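Long-range contacts in putative oxidoreductase (Magnetospirillum magnetotacticum, PDB 3C1A), which probably catalyses an NAD(P)-dependent oxidation or reduction, pairing a Rossmann nucleotide-binding domain with a C-terminal domain of the GFO/IDH/MocA family: residues A[61-65]-A[84-89]; A[121-125]-A[286-291]; A[160-164]-A[201-206]; A[176-180]-A[220-224]. All blocks are in the same frame, centred on the assembly; numbering follows the deposited sequence. Where two conformers were deposited one is given.

Contact 1. Residues A[61-65]-A[84-89]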
loop_
_atom_site.group_PDB
_atom_site.type_symbol
_atom_site.label_atom_id
_atom_site.label_comp_id
_atom_site.label_asym_id
_atom_site.label_seq_id
_atom_site.Cartn_x
_atom_site.Cartn_y
_atom_site.Cartn_z
ATOM N N TRP A 61 17.257 3.994 15.752
ATOM C CA TRP A 61 15.874 3.520 15.742
ATOM C C TRP A 61 15.539 2.736 16.997
ATOM O O TRP A 61 14.389 2.752 17.435
ATOM C CB TRP A 61 15.502 2.711 14.464
ATOM C CG TRP A 61 16.268 1.418 14.240
ATOM C CD1 TRP A 61 17.367 1.281 13.499
ATOM C CD2 TRP A 61 15.964 0.102 14.755
ATOM N NE1 TRP A 61 17.813 -0.022 13.524
ATOM C CE2 TRP A 61 16.958 -0.767 14.279
ATOM C CE3 TRP A 61 14.955 -0.415 15.556
ATOM C CZ2 TRP A 61 16.978 -2.120 14.587
ATOM C CZ3 TRP A 61 14.965 -1.733 15.865
ATOM C CH2 TRP A 61 15.966 -2.594 15.369
ATOM N N ARG A 62 16.532 2.042 17.568
ATOM C CA ARG A 62 16.324 1.263 18.782
ATOM C C ARG A 62 15.771 2.086 19.948
ATOM O O ARG A 62 15.025 1.559 20.793
ATOM C CB ARG A 62 17.606 0.558 19.200
ATOM C CG ARG A 62 17.982 -0.530 18.240
ATOM C CD ARG A 62 19.323 -1.149 18.584
ATOM N NE ARG A 62 19.728 -2.097 17.554
ATOM C CZ ARG A 62 20.208 -1.763 16.354
ATOM N NH1 ARG A 62 20.350 -0.486 16.003
ATOM N NH2 ARG A 62 20.541 -2.721 15.487
ATOM N N SER A 63 16.150 3.362 20.022
ATOM C CA SER A 63 15.629 4.238 21.070
ATOM C C SER A 63 14.152 4.552 20.898
ATOM O O SER A 63 13.461 4.923 21.868
ATOM C CB SER A 63 16.426 5.531 21.136
ATOM O OG SER A 63 17.808 5.250 21.348
ATOM N N VAL A 64 13.653 4.455 19.675
ATOM C CA VAL A 64 12.216 4.645 19.457
ATOM C C VAL A 64 11.437 3.474 20.027
ATOM O O VAL A 64 10.458 3.679 20.736
ATOM C CB VAL A 64 11.880 4.874 17.984
ATOM C CG1 VAL A 64 10.369 4.789 17.769
ATOM C CG2 VAL A 64 12.428 6.239 17.569
ATOM N N VAL A 65 11.900 2.245 19.779
ATOM C CA VAL A 65 11.185 1.054 20.269
ATOM C C VAL A 65 11.397 0.764 21.768
ATOM O O VAL A 65 10.615 0.041 22.381
ATOM C CB VAL A 65 11.490 -0.251 19.430
ATOM C CG1 VAL A 65 11.431 0.011 17.879
ATOM C CG2 VAL A 65 12.787 -0.892 19.811
ATOM N N GLU A 84 13.538 -6.395 10.275
ATOM C CA GLU A 84 14.331 -6.207 11.515
ATOM C C GLU A 84 13.659 -5.218 12.474
ATOM O O GLU A 84 13.568 -5.436 13.677
ATOM C CB GLU A 84 15.699 -5.662 11.161
ATOM C CG GLU A 84 16.629 -5.558 12.323
ATOM C CD GLU A 84 17.925 -4.820 11.990
ATOM O OE1 GLU A 84 18.031 -4.222 10.891
ATOM O OE2 GLU A 84 18.839 -4.831 12.847
ATOM N N ILE A 85 13.190 -4.120 11.923
ATOM C CA ILE A 85 12.598 -3.063 12.767
ATOM C C ILE A 85 11.237 -3.502 13.288
ATOM O O ILE A 85 10.917 -3.272 14.463
ATOM C CB ILE A 85 12.483 -1.737 12.017
ATOM C CG1 ILE A 85 13.844 -1.307 11.475
ATOM C CG2 ILE A 85 11.897 -0.652 12.891
ATOM C CD1 ILE A 85 13.775 0.023 10.767
ATOM N N THR A 86 10.456 -4.160 12.432
ATOM C CA THR A 86 9.138 -4.692 12.824
ATOM C C THR A 86 9.231 -5.735 13.927
ATOM O O THR A 86 8.505 -5.700 14.881
ATOM C CB THR A 86 8.368 -5.275 11.596
ATOM O OG1 THR A 86 8.233 -4.272 10.572
ATOM C CG2 THR A 86 7.016 -5.779 11.989
ATOM N N LEU A 87 10.110 -6.706 13.766
ATOM C CA LEU A 87 10.360 -7.678 14.814
ATOM C C LEU A 87 10.759 -7.049 16.140
ATOM O O LEU A 87 10.307 -7.520 17.170
ATOM C CB LEU A 87 11.409 -8.662 14.347
ATOM C CG LEU A 87 10.907 -9.599 13.247
ATOM C CD1 LEU A 87 12.127 -10.300 12.574
ATOM C CD2 LEU A 87 9.880 -10.603 13.817
ATOM N N ALA A 88 11.560 -5.979 16.110
ATOM C CA ALA A 88 11.981 -5.257 17.325
ATOM C C ALA A 88 10.829 -4.538 17.955
ATOM O O ALA A 88 10.675 -4.550 19.158
ATOM C CB ALA A 88 13.070 -4.268 17.009
ATOM N N ALA A 89 10.014 -3.892 17.131
ATOM C CA ALA A 89 8.821 -3.219 17.620
ATOM C C ALA A 89 7.824 -4.178 18.272
ATOM O O ALA A 89 7.337 -3.908 19.366
ATOM C CB ALA A 89 8.151 -2.408 16.473
#

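Contact 2. Residues A[121-125]-A[286-291]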
loop_
_atom_site.group_PDB
_atom_site.type_symbol
_atom_site.label_atom_id
_atom_site.label_comp_id
_atom_site.label_asym_id
_atom_site.label_seq_id
_atom_site.Cartn_x
_atom_site.Cartn_y
_atom_site.Cartn_z
ATOM N N VAL A 121 0.558 -8.600 18.967
ATOM C CA VAL A 121 0.746 -7.177 18.611
ATOM C C VAL A 121 0.063 -6.835 17.274
ATOM O O VAL A 121 0.142 -7.585 16.310
ATOM C CB VAL A 121 2.269 -6.761 18.608
ATOM C CG1 VAL A 121 2.513 -5.505 17.904
ATOM C CG2 VAL A 121 2.897 -6.763 20.042
HETATM N N MSE A 122 -0.622 -5.703 17.226
HETATM C CA MSE A 122 -1.314 -5.282 16.020
HETATM C C MSE A 122 -0.280 -4.775 14.969
HETATM O O MSE A 122 0.541 -3.925 15.282
HETATM C CB MSE A 122 -2.331 -4.200 16.375
HETATM C CG MSE A 122 -3.216 -3.911 15.263
HETATM SE SE MSE A 122 -4.277 -2.368 15.783
HETATM C CE MSE A 122 -3.157 -0.891 15.373
ATOM N N VAL A 123 -0.290 -5.362 13.754
ATOM C CA VAL A 123 0.573 -4.939 12.648
ATOM C C VAL A 123 -0.284 -4.711 11.416
ATOM O O VAL A 123 -0.981 -5.619 10.961
ATOM C CB VAL A 123 1.725 -5.987 12.354
ATOM C CG1 VAL A 123 2.632 -5.558 11.129
ATOM C CG2 VAL A 123 2.525 -6.178 13.628
ATOM N N TRP A 124 -0.289 -3.472 10.925
ATOM C CA TRP A 124 -0.983 -3.128 9.708
ATOM C C TRP A 124 0.064 -2.849 8.662
ATOM O O TRP A 124 1.142 -2.346 8.983
ATOM C CB TRP A 124 -1.829 -1.868 9.905
ATOM C CG TRP A 124 -3.071 -2.017 10.740
ATOM C CD1 TRP A 124 -3.380 -3.027 11.588
ATOM C CD2 TRP A 124 -4.163 -1.091 10.814
ATOM N NE1 TRP A 124 -4.604 -2.797 12.203
ATOM C CE2 TRP A 124 -5.115 -1.627 11.724
ATOM C CE3 TRP A 124 -4.446 0.113 10.193
ATOM C CZ2 TRP A 124 -6.313 -0.980 12.024
ATOM C CZ3 TRP A 124 -5.642 0.755 10.510
ATOM C CH2 TRP A 124 -6.545 0.203 11.405
ATOM N N VAL A 125 -0.241 -3.182 7.402
ATOM C CA VAL A 125 0.607 -2.771 6.307
ATOM C C VAL A 125 -0.064 -1.597 5.543
ATOM O O VAL A 125 -1.258 -1.621 5.255
ATOM C CB VAL A 125 0.927 -3.904 5.377
ATOM C CG1 VAL A 125 1.771 -3.405 4.200
ATOM C CG2 VAL A 125 1.634 -5.037 6.169
ATOM N N LEU A 286 -7.199 5.941 11.146
ATOM C CA LEU A 286 -7.686 4.630 11.545
ATOM C C LEU A 286 -6.687 3.843 12.379
ATOM O O LEU A 286 -7.045 3.266 13.417
ATOM C CB LEU A 286 -8.089 3.812 10.330
ATOM C CG LEU A 286 -9.349 4.337 9.630
ATOM C CD1 LEU A 286 -9.571 3.473 8.356
ATOM C CD2 LEU A 286 -10.551 4.364 10.577
ATOM N N PHE A 287 -5.439 3.803 11.935
ATOM C CA PHE A 287 -4.392 3.060 12.641
ATOM C C PHE A 287 -4.269 3.620 14.052
ATOM O O PHE A 287 -4.381 2.878 14.994
ATOM C CB PHE A 287 -3.044 3.130 11.911
ATOM C CG PHE A 287 -1.903 2.592 12.695
ATOM C CD1 PHE A 287 -1.717 1.211 12.836
ATOM C CD2 PHE A 287 -0.983 3.450 13.292
ATOM C CE1 PHE A 287 -0.660 0.703 13.606
ATOM C CE2 PHE A 287 0.126 2.923 14.044
ATOM C CZ PHE A 287 0.271 1.595 14.217
ATOM N N ALA A 288 -4.109 4.926 14.187
ATOM C CA ALA A 288 -3.938 5.514 15.533
ATOM C C ALA A 288 -5.150 5.174 16.387
ATOM O O ALA A 288 -5.025 4.863 17.580
ATOM C CB ALA A 288 -3.685 7.011 15.470
ATOM N N GLY A 289 -6.321 5.153 15.748
ATOM C CA GLY A 289 -7.573 4.815 16.424
ATOM C C GLY A 289 -7.733 3.383 16.885
ATOM O O GLY A 289 -8.541 3.104 17.772
ATOM N N ALA A 290 -6.970 2.473 16.304
ATOM C CA ALA A 290 -7.045 1.088 16.669
ATOM C C ALA A 290 -5.981 0.685 17.700
ATOM O O ALA A 290 -6.021 -0.421 18.242
ATOM C CB ALA A 290 -6.991 0.258 15.431
ATOM N N VAL A 291 -5.042 1.580 18.027
ATOM C CA VAL A 291 -3.864 1.175 18.790
ATOM C C VAL A 291 -4.312 0.639 20.170
ATOM O O VAL A 291 -3.861 -0.412 20.598
ATOM C CB VAL A 291 -2.806 2.351 18.905
ATOM C CG1 VAL A 291 -1.816 2.105 20.051
ATOM C CG2 VAL A 291 -2.042 2.536 17.567
#

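Contact 3. Residues A[160-164]-A[201-206]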
loop_
_atom_site.group_PDB
_atom_site.type_symbol
_atom_site.label_atom_id
_atom_site.label_comp_id
_atom_site.label_asym_id
_atom_site.label_seq_id
_atom_site.Cartn_x
_atom_site.Cartn_y
_atom_site.Cartn_z
ATOM N N PRO A 160 10.979 7.238 -11.273
ATOM C CA PRO A 160 12.388 7.593 -11.354
ATOM C C PRO A 160 13.247 6.391 -11.656
ATOM O O PRO A 160 12.823 5.246 -11.504
ATOM C CB PRO A 160 12.683 8.179 -9.958
ATOM C CG PRO A 160 11.313 8.507 -9.375
ATOM C CD PRO A 160 10.511 7.336 -9.879
ATOM N N TYR A 161 14.420 6.662 -12.198
ATOM C CA TYR A 161 15.325 5.625 -12.602
ATOM C C TYR A 161 16.494 5.713 -11.627
ATOM O O TYR A 161 17.120 6.758 -11.514
ATOM C CB TYR A 161 15.751 5.824 -14.058
ATOM C CG TYR A 161 14.581 6.058 -15.000
ATOM C CD1 TYR A 161 13.771 5.007 -15.417
ATOM C CD2 TYR A 161 14.280 7.345 -15.475
ATOM C CE1 TYR A 161 12.687 5.231 -16.291
ATOM C CE2 TYR A 161 13.207 7.564 -16.339
ATOM C CZ TYR A 161 12.427 6.496 -16.744
ATOM O OH TYR A 161 11.352 6.716 -17.587
ATOM N N ARG A 162 16.740 4.606 -10.917
ATOM C CA ARG A 162 17.607 4.566 -9.748
ATOM C C ARG A 162 18.400 3.274 -9.781
ATOM O O ARG A 162 17.815 2.203 -9.660
ATOM C CB ARG A 162 16.757 4.538 -8.483
ATOM C CG ARG A 162 15.941 5.796 -8.219
ATOM C CD ARG A 162 14.882 5.562 -7.113
ATOM N NE ARG A 162 14.419 6.848 -6.564
ATOM C CZ ARG A 162 13.151 7.220 -6.392
ATOM N NH1 ARG A 162 12.137 6.407 -6.689
ATOM N NH2 ARG A 162 12.901 8.438 -5.905
ATOM N N PRO A 163 19.723 3.363 -9.926
ATOM C CA PRO A 163 20.547 2.163 -9.855
ATOM C C PRO A 163 20.358 1.387 -8.546
ATOM O O PRO A 163 20.510 1.945 -7.479
ATOM C CB PRO A 163 21.965 2.718 -9.931
ATOM C CG PRO A 163 21.836 4.070 -10.538
ATOM C CD PRO A 163 20.517 4.588 -10.151
ATOM N N GLY A 164 20.023 0.109 -8.628
ATOM C CA GLY A 164 19.882 -0.725 -7.423
ATOM C C GLY A 164 18.645 -0.378 -6.618
ATOM O O GLY A 164 18.483 -0.851 -5.488
ATOM N N LYS A 201 17.744 2.780 -17.934
ATOM C CA LYS A 201 17.864 4.214 -18.203
ATOM C C LYS A 201 18.529 4.904 -17.014
ATOM O O LYS A 201 18.059 4.781 -15.888
ATOM C CB LYS A 201 16.514 4.839 -18.452
ATOM C CG LYS A 201 16.610 6.244 -18.935
ATOM C CD LYS A 201 15.245 6.871 -19.103
ATOM C CE LYS A 201 14.479 6.356 -20.318
ATOM N NZ LYS A 201 13.246 7.192 -20.589
ATOM N N ASP A 202 19.620 5.621 -17.265
ATOM C CA ASP A 202 20.369 6.293 -16.187
ATOM C C ASP A 202 20.818 5.298 -15.110
ATOM O O ASP A 202 20.788 5.593 -13.897
ATOM C CB ASP A 202 19.523 7.414 -15.559
ATOM C CG ASP A 202 19.070 8.439 -16.572
ATOM O OD1 ASP A 202 19.721 8.550 -17.628
ATOM O OD2 ASP A 202 18.063 9.137 -16.324
ATOM N N GLY A 203 21.202 4.109 -15.563
ATOM C CA GLY A 203 21.639 3.029 -14.674
ATOM C C GLY A 203 20.536 2.325 -13.884
ATOM O O GLY A 203 20.837 1.374 -13.155
ATOM N N GLY A 204 19.281 2.772 -14.033
ATOM C CA GLY A 204 18.104 2.129 -13.417
ATOM C C GLY A 204 17.203 1.397 -14.412
ATOM O O GLY A 204 17.160 1.747 -15.579
ATOM N N GLU A 205 16.474 0.382 -13.930
ATOM C CA GLU A 205 15.521 -0.397 -14.742
ATOM C C GLU A 205 14.444 0.512 -15.346
ATOM O O GLU A 205 13.821 1.313 -14.647
ATOM C CB GLU A 205 14.826 -1.503 -13.906
ATOM C CG GLU A 205 14.202 -2.653 -14.754
ATOM C CD GLU A 205 13.532 -3.766 -13.930
ATOM O OE1 GLU A 205 12.730 -3.451 -13.008
ATOM O OE2 GLU A 205 13.804 -4.975 -14.209
ATOM N N ALA A 206 14.224 0.344 -16.642
ATOM C CA ALA A 206 13.248 1.109 -17.398
ATOM C C ALA A 206 12.452 0.055 -18.168
ATOM O O ALA A 206 13.031 -0.734 -18.929
ATOM C CB ALA A 206 13.956 2.054 -18.381
HETATM O O HOH W 1 14.296 2.347 -11.884
HETATM O O HOH W 2 16.703 -0.015 -11.075
HETATM O O HOH W 3 19.667 -0.967 -11.134
#

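Contact 4. Residues A[176-180]-A[220-224]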
loop_
_atom_site.group_PDB
_atom_site.type_symbol
_atom_site.label_atom_id
_atom_site.label_comp_id
_atom_site.label_asym_id
_atom_site.label_seq_id
_atom_site.Cartn_x
_atom_site.Cartn_y
_atom_site.Cartn_z
ATOM N N ASP A 176 -0.833 -2.527 -6.307
ATOM C CA ASP A 176 -1.931 -3.106 -7.094
ATOM C C ASP A 176 -2.220 -4.571 -6.733
ATOM O O ASP A 176 -3.348 -4.994 -6.832
ATOM C CB ASP A 176 -1.669 -2.901 -8.598
ATOM C CG ASP A 176 -1.515 -1.420 -8.962
ATOM O OD1 ASP A 176 -2.212 -0.581 -8.356
ATOM O OD2 ASP A 176 -0.678 -1.076 -9.814
ATOM N N VAL A 177 -1.233 -5.350 -6.323
ATOM C CA VAL A 177 -1.526 -6.698 -5.885
ATOM C C VAL A 177 -2.446 -6.713 -4.635
ATOM O O VAL A 177 -3.429 -7.496 -4.576
ATOM C CB VAL A 177 -0.243 -7.540 -5.689
ATOM C CG1 VAL A 177 -0.599 -8.843 -5.070
ATOM C CG2 VAL A 177 0.466 -7.675 -7.014
ATOM N N SER A 178 -2.208 -5.777 -3.699
ATOM C CA SER A 178 -3.050 -5.622 -2.504
ATOM C C SER A 178 -4.513 -5.386 -2.872
ATOM O O SER A 178 -5.426 -5.925 -2.232
ATOM C CB SER A 178 -2.541 -4.477 -1.600
ATOM O OG SER A 178 -2.508 -3.231 -2.260
HETATM N N MSE A 179 -4.721 -4.580 -3.904
HETATM C CA MSE A 179 -6.057 -4.227 -4.365
HETATM C C MSE A 179 -6.762 -5.464 -4.955
HETATM O O MSE A 179 -7.901 -5.780 -4.581
HETATM C CB MSE A 179 -5.951 -3.077 -5.364
HETATM C CG MSE A 179 -7.251 -2.622 -5.953
HETATM SE SE MSE A 179 -7.772 -3.630 -7.539
HETATM C CE MSE A 179 -6.481 -2.953 -8.741
ATOM N N VAL A 180 -6.060 -6.205 -5.808
ATOM C CA VAL A 180 -6.622 -7.409 -6.422
ATOM C C VAL A 180 -6.976 -8.501 -5.390
ATOM O O VAL A 180 -8.105 -8.986 -5.368
ATOM C CB VAL A 180 -5.726 -7.928 -7.543
ATOM C CG1 VAL A 180 -6.304 -9.181 -8.147
ATOM C CG2 VAL A 180 -5.599 -6.867 -8.679
ATOM N N ALA A 220 -6.852 -11.118 -13.491
ATOM C CA ALA A 220 -6.489 -9.744 -13.147
ATOM C C ALA A 220 -5.197 -9.488 -13.871
ATOM O O ALA A 220 -4.260 -10.298 -13.773
ATOM C CB ALA A 220 -6.292 -9.570 -11.637
ATOM N N HIS A 221 -5.159 -8.437 -14.672
ATOM C CA HIS A 221 -3.947 -7.998 -15.389
ATOM C C HIS A 221 -3.506 -6.645 -14.826
ATOM O O HIS A 221 -4.238 -5.633 -14.858
ATOM C CB HIS A 221 -4.155 -7.863 -16.899
ATOM C CG HIS A 221 -4.619 -9.123 -17.573
ATOM N ND1 HIS A 221 -5.835 -9.216 -18.208
ATOM C CD2 HIS A 221 -4.032 -10.335 -17.715
ATOM C CE1 HIS A 221 -5.984 -10.430 -18.705
ATOM N NE2 HIS A 221 -4.902 -11.129 -18.427
ATOM N N ILE A 222 -2.299 -6.634 -14.300
ATOM C CA ILE A 222 -1.750 -5.464 -13.643
ATOM C C ILE A 222 -0.584 -4.941 -14.448
ATOM O O ILE A 222 0.458 -5.573 -14.482
ATOM C CB ILE A 222 -1.236 -5.842 -12.244
ATOM C CG1 ILE A 222 -2.400 -6.286 -11.341
ATOM C CG2 ILE A 222 -0.328 -4.754 -11.627
ATOM C CD1 ILE A 222 -1.906 -6.942 -9.987
ATOM N N ARG A 223 -0.757 -3.791 -15.074
ATOM C CA ARG A 223 0.321 -3.197 -15.869
ATOM C C ARG A 223 1.093 -2.116 -15.079
ATOM O O ARG A 223 0.496 -1.202 -14.511
ATOM C CB ARG A 223 -0.212 -2.635 -17.182
ATOM C CG ARG A 223 0.902 -2.316 -18.204
ATOM C CD ARG A 223 0.478 -1.291 -19.223
ATOM N NE ARG A 223 1.594 -0.925 -20.088
ATOM C CZ ARG A 223 1.630 0.176 -20.840
ATOM N NH1 ARG A 223 0.605 1.027 -20.884
ATOM N NH2 ARG A 223 2.703 0.412 -21.590
ATOM N N LEU A 224 2.421 -2.282 -15.059
ATOM C CA LEU A 224 3.403 -1.374 -14.452
ATOM C C LEU A 224 4.430 -0.981 -15.531
ATOM O O LEU A 224 5.139 -1.855 -16.082
ATOM C CB LEU A 224 4.156 -2.047 -13.299
ATOM C CG LEU A 224 3.377 -2.955 -12.338
ATOM C CD1 LEU A 224 4.298 -3.792 -11.408
ATOM C CD2 LEU A 224 2.350 -2.127 -11.535
HETATM O O HOH W 4 -1.158 -1.189 -12.336
#

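Contact 1. Residues A[61-65]-A[84-89]
Trp61 lays its indole against Ile85 and Ala88 of helix 82-91, packing together two of the connections between the parallel strands of the NAD-binding Rossmann fold. Its CB points at that helix, and a chi1 of 63°, which sets CG between the backbone N and the carbonyl carbon, carries the ring across the gap. Outward from CB, the first atom to meet the helix is CD2, beneath Ile85 CG1; the same methylene stands over the six-membered ring, 4.2 Å from its centroid and 11° off the normal, a CH-pi contact. CE3 then comes to 4.1 Å from Ile85 CG2. At the far rim CZ3 meets Ala88 CB at 3.4 Å, edge-on and in the ring plane, close enough that a larger side chain than alanine would probably not fit. CH2, the next atom, is 3.7 Å from the same Ala88 CB, and CZ2 beyond it lies 3.7 Å from Glu84 OE2. The opposite face of the indole carries the aliphatic CG of Arg62, whose guanidinium has CZ2 over its centre, so the arginine is draped over the tryptophan. Its NH2 makes a long salt bridge to Glu84 OE2, at 3.8 Å. Beneath this outer layer, Ile85 also touches Ile16 of strand 11-17, as Trp61 does. Branched Val65 fills the inner end, its CG1 4.3 Å from Ala89 CB.

Contact 2. Residues A[121-125]-A[286-291]
Met122 and Trp124 pack on Phe287 and Ala290 in a buried apolar strand-on-helix contact, where the edge strand 123-126 of the Rossmann sheet meets helix 279-290, a helix that follows the mixed sheet in the chain and comes back to the Rossmann sheet. Residues 123-125 and 286-290 run nearly antiparallel, at 173°, their axes 10.5 Å apart at closest approach. The central feature is a T-shaped aromatic pair: the edge of Phe287 is turned toward the face of the five-membered ring of Trp124, centroids 5.7 Å apart and planes at 68°. Phe287 reaches this position with CG opposite its own N (chi1 170°), so CD1 passes under the indole while CB lies 3.7 Å from Trp124 CE3. Met122, present as selenomethionine, follows the same face of the indole; its chain bends at chi3 and puts CE 3.4 Å from Phe287 CE1, with SE 3.8 Å from Ala290 CB. An unbranched side chain that can bend at its end suits a place between the Phe287 ring and Ala290, and small Ala290 also admits Trp124 CZ2 at 3.7 Å. Were Trp124 a leucine, the edge of Phe287 would probably lose its aromatic face and Glu295 O its indole N-H donor, leaving a gap beside Ala290. Phe287 also reaches Leu13, Ala72 and Leu97, on strands 11-17, 72-76 and 95-99, so that the end of helix 279-290 packs along one face of the parallel sheet.

Contact 3. Residues A[160-164]-A[201-206]
Lys201 CD sits over one face of the Tyr161 ring, 3.7 Å from the centroid and 20° off the normal, a CH-pi contact. The lysine chain bends at chi3 (-74°), which lets its methylenes run along the ring while NZ passes on toward the hydroxyl end. Ala206 CB meets CE1 of Tyr161 at 4.0 Å, and Glu205 O lies at the ring's edge. The phenol OH has a weak hydrogen bond to Asn226 O. With an alanine in place of Tyr161, the methylenes of Lys201 would probably lose the surface they lie on, and their chain would be free to turn.

The partner is a beta hairpin, strands 190-201 and 204-215 joined by a type I' turn from Lys201 to Gly204. Glycine suits Gly203 for its positive phi, and Gly204 because a CB there would clash with Arg162 N. Backbone packing adds a CA-H...O contact from Pro163 CA to Gly203 O, at 3.4 Å.

Polar links run through water. One molecule donates to Glu205 O at 3.0 Å and to Pro160 O. A second joins Arg162 O to Glu205 N, 2.9 Å from each. The third accepts from Gly164 N at 2.8 Å and donates weakly to Gly203 O.

Contact 4. Residues A[176-180]-A[220-224]
Ile222 stands at the middle of this contact, with Asp176 and Val180 of helix 168-184 meeting its two branches. Residues 176-180 of the helix run nearly antiparallel to residues 220-224 of strand 218-225, at 164°, their axes 9.8 Å apart at closest approach, on one face of the mixed sheet of the C-terminal domain. A beta-branched residue suits Ile222 because it reaches two helix turns at once. CG1 stands beside the backbone N (chi1 -65°), and its CD1 tip drops between Val177 CG2 and Val180 CG2, 3.9 Å from either; the Val180 pair meets tip to tip. The other branch, CG2, rests 3.8 Å from Asp176 CB.

Val180 uses both methyls: besides CG2 on Ile222, it sets CG1 3.5 Å from Ala220 CB. Alanine suits the strand here, since the valine comes so close.

Asp176 is the polar member. Its aliphatic CB serves the packing, while the carboxylate runs past Leu224, whose CD2 lies 3.6 Å from OD2. A water grips that oxygen, donating to Asp176 OD2 at 2.6 Å and to Arg223 O at 2.7 Å, which ties helix to strand. The other oxygen, OD1, is hydrogen-bonded to a bound tetraethylene glycol, probably from the crystallisation liquor.

His221 and Arg223 point away; the arginine pairs with Asp208 and Glu154. The contact is mainly hydrocarbon, with one water-bridged polar link at Asp176: OD2 of the buried carboxylate takes a bond from the water and OD1, in this crystal, is bonded to the glycol.

In the fold
Contacts 1 and 2 belong to the Rossmann half of the chain, with centres 16 Å apart; contact 1 joins two connections between strands, and contact 2 brings helix 279-290 back onto a face of the sheet beside its edge strand. Contacts 3 and 4 lie in the C-terminal domain, on neighbouring strands 204-215 and 218-225, and their centres are 22 Å apart. Both are nested in the chain between the segments of contact 2, which thus closes a loop around them. Contact 4 comes within about 7 Å of contact 2, nearest atoms, whereas contacts 1 and 3 remain about 17 Å apart at their nearest atoms. The tetraethylene glycol is bound at contact 4, through Asp176, and may mark a pocket.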